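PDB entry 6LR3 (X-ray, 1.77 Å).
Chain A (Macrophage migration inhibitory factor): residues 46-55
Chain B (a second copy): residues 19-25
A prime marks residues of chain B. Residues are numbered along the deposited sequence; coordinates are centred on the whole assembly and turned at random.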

# COMPACT_ATOMS: atom_id res chain seq x y z
N ALA A 46 9.68 10.22 -1.54
CA ALA A 46 9.03 9.22 -2.41
C ALA A 46 8.88 9.83 -3.79
O ALA A 46 8.70 11.08 -3.91
CB ALA A 46 7.73 8.76 -1.84
N ASN A 47 8.91 8.96 -4.80
CA ASN A 47 8.65 9.40 -6.18
C ASN A 47 7.14 9.43 -6.41
O ASN A 47 6.60 8.55 -7.13
CB ASN A 47 9.37 8.56 -7.21
CG ASN A 47 9.26 9.21 -8.56
OD1 ASN A 47 8.65 10.27 -8.70
ND2 ASN A 47 9.82 8.51 -9.54
N ILE A 48 6.48 10.36 -5.73
CA ILE A 48 5.02 10.53 -5.82
C ILE A 48 4.78 11.92 -6.36
O ILE A 48 5.31 12.92 -5.82
CB ILE A 48 4.34 10.25 -4.46
CG1 ILE A 48 2.83 10.33 -4.62
CG2 ILE A 48 4.82 11.16 -3.33
CD1 ILE A 48 2.04 9.87 -3.43
N MET A 49 4.04 11.99 -7.43
CA MET A 49 3.63 13.28 -8.04
C MET A 49 2.11 13.36 -7.91
O MET A 49 1.43 12.32 -7.76
CB MET A 49 4.11 13.45 -9.47
CG MET A 49 3.47 12.55 -10.47
SD MET A 49 3.64 13.13 -12.22
CE MET A 49 5.40 13.46 -12.30
N MET A 50 1.61 14.59 -7.89
CA MET A 50 0.18 14.87 -7.76
C MET A 50 -0.16 15.95 -8.79
O MET A 50 0.58 16.92 -8.87
CB MET A 50 -0.14 15.34 -6.36
CG MET A 50 -1.59 15.60 -6.12
SD MET A 50 -1.78 16.47 -4.54
CE MET A 50 -3.55 16.46 -4.37
N GLY A 51 -1.20 15.72 -9.59
CA GLY A 51 -1.61 16.72 -10.59
C GLY A 51 -0.60 16.86 -11.69
O GLY A 51 -0.57 17.93 -12.34
N GLY A 52 0.26 15.86 -11.87
CA GLY A 52 1.33 15.90 -12.90
C GLY A 52 2.48 16.78 -12.47
O GLY A 52 3.35 17.04 -13.30
N ASP A 53 2.53 17.26 -11.23
CA ASP A 53 3.66 18.12 -10.83
C ASP A 53 4.25 17.67 -9.50
O ASP A 53 3.62 16.87 -8.77
CB ASP A 53 3.25 19.57 -10.90
CG ASP A 53 2.40 19.99 -9.73
OD1 ASP A 53 2.82 19.73 -8.58
OD2 ASP A 53 1.34 20.58 -9.98
N ARG A 54 5.45 18.16 -9.24
CA ARG A 54 6.27 17.64 -8.12
C ARG A 54 6.32 18.66 -6.99
O ARG A 54 7.19 18.54 -6.14
CB ARG A 54 7.63 17.21 -8.66
CG ARG A 54 7.53 16.12 -9.72
CD ARG A 54 8.87 15.58 -10.06
NE ARG A 54 8.87 14.49 -11.00
CZ ARG A 54 8.66 13.20 -10.67
NH1 ARG A 54 8.32 12.87 -9.44
NH2 ARG A 54 8.77 12.26 -11.60
N ASN A 55 5.36 19.56 -6.92
CA ASN A 55 5.20 20.41 -5.72
C ASN A 55 4.92 19.48 -4.54
O ASN A 55 4.44 18.36 -4.74
CB ASN A 55 4.13 21.47 -5.90
CG ASN A 55 4.60 22.48 -6.96
OD1 ASN A 55 5.82 22.78 -7.07
ND2 ASN A 55 3.68 22.93 -7.80
N PHE B 19 7.22 9.03 -17.83
CA PHE B 19 6.33 7.88 -17.50
C PHE B 19 5.23 8.32 -16.54
O PHE B 19 4.05 8.11 -16.85
CB PHE B 19 7.14 6.72 -16.92
CG PHE B 19 6.28 5.58 -16.46
CD1 PHE B 19 5.50 4.84 -17.33
CD2 PHE B 19 6.19 5.30 -15.13
CE1 PHE B 19 4.73 3.78 -16.87
CE2 PHE B 19 5.55 4.15 -14.67
CZ PHE B 19 4.77 3.43 -15.55
N GLN B 20 5.57 8.93 -15.40
CA GLN B 20 4.52 9.30 -14.42
C GLN B 20 3.57 10.35 -15.01
O GLN B 20 2.36 10.26 -14.76
CB GLN B 20 5.12 9.81 -13.12
CG GLN B 20 5.65 8.71 -12.24
CD GLN B 20 6.63 9.28 -11.25
OE1 GLN B 20 7.76 9.63 -11.66
NE2 GLN B 20 6.19 9.42 -10.00
N ALA B 21 4.08 11.33 -15.75
CA ALA B 21 3.26 12.35 -16.45
C ALA B 21 2.32 11.66 -17.43
O ALA B 21 1.13 12.02 -17.50
CB ALA B 21 4.15 13.34 -17.15
N ALA B 22 2.82 10.70 -18.20
CA ALA B 22 2.02 10.02 -19.24
C ALA B 22 0.93 9.21 -18.55
O ALA B 22 -0.23 9.23 -19.02
CB ALA B 22 2.89 9.15 -20.12
N LEU B 23 1.28 8.51 -17.48
CA LEU B 23 0.31 7.69 -16.72
C LEU B 23 -0.72 8.60 -16.09
O LEU B 23 -1.90 8.26 -16.13
CB LEU B 23 1.09 6.84 -15.72
CG LEU B 23 0.29 5.80 -14.96
CD1 LEU B 23 -0.48 4.93 -15.91
CD2 LEU B 23 1.24 4.97 -14.12
N THR B 24 -0.29 9.74 -15.53
CA THR B 24 -1.20 10.75 -14.96
C THR B 24 -2.23 11.13 -16.01
O THR B 24 -3.42 11.08 -15.72
CB THR B 24 -0.45 12.00 -14.49
OG1 THR B 24 0.40 11.65 -13.39
CG2 THR B 24 -1.41 13.07 -14.04
N ASN B 25 -1.77 11.50 -17.19
CA ASN B 25 -2.67 12.00 -18.27
C ASN B 25 -3.60 10.87 -18.69
O ASN B 25 -4.79 11.11 -18.83
CB ASN B 25 -1.86 12.53 -19.45
CG ASN B 25 -1.22 13.88 -19.09
OD1 ASN B 25 -1.66 14.53 -18.16
ND2 ASN B 25 -0.11 14.21 -19.73
O HOH W 1 0.31 13.03 -11.01

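The contact, burying 294 Å² over both sides, centres on Gln20′, whose 101 Å² of covered surface is the largest share of any residue. Its CA-to-CB bond points toward chain A, and chi1 = -77° (m) with chi2 = 160° (t) extends the chain so that the amide reaches Asn47 and Arg54. Arg54 NH2 donates to Gln20′ OE1 at 2.8 Å with an N-H...O angle of 151°, and OE1 lies at the guanidinium edge, near its plane. The two amides add weak bonds in both directions: Gln20′ NE2 to Asn47 OD1 (2.9 Å, 148°) and Asn47 ND2 to Gln20′ OE1 (3.2 Å, 127°).

The CA-to-CB bond of Arg54 points sideways to the helix, yet chi1 m followed by trans chi2 and chi3 carries its end to the contact. There Arg54 NH1 donates to Asn47 OD1 (2.7 Å, 155°), so one guanidinium serves both amide oxygens. Asn47, t at chi1, has its CA-to-CB bond toward the helix and offers both an acceptor and a donor.

Met49 covers 60 Å² of the contact beside the polar cluster. With chi1 = 69° (p), chi2 t and chi3 p, Met49 SD sits 3.7 Å from both Gln20′ CB and Thr24′ OG1; a flexible thioether fits this buried, mixed surface. The CA-to-CB bonds of Ile48 and Met50 point away, the alternation usual in a strand.

Thr24′ adopts chi1 = -66° (m), which lets Thr24′ OG1 donate to Gln20′ O one helical turn back (2.8 Å). Thr24′ OG1 also accepts from water 1 (2.8 Å), which in turn accepts from Gly52 N (3.0 Å), bridging the stretches. The methyl Thr24′ CG2 lies 3.9 Å from Gly52 N. Gly51 and Gly52 occupy the type I' turn with phi of 68° and 76°, values that favour glycine.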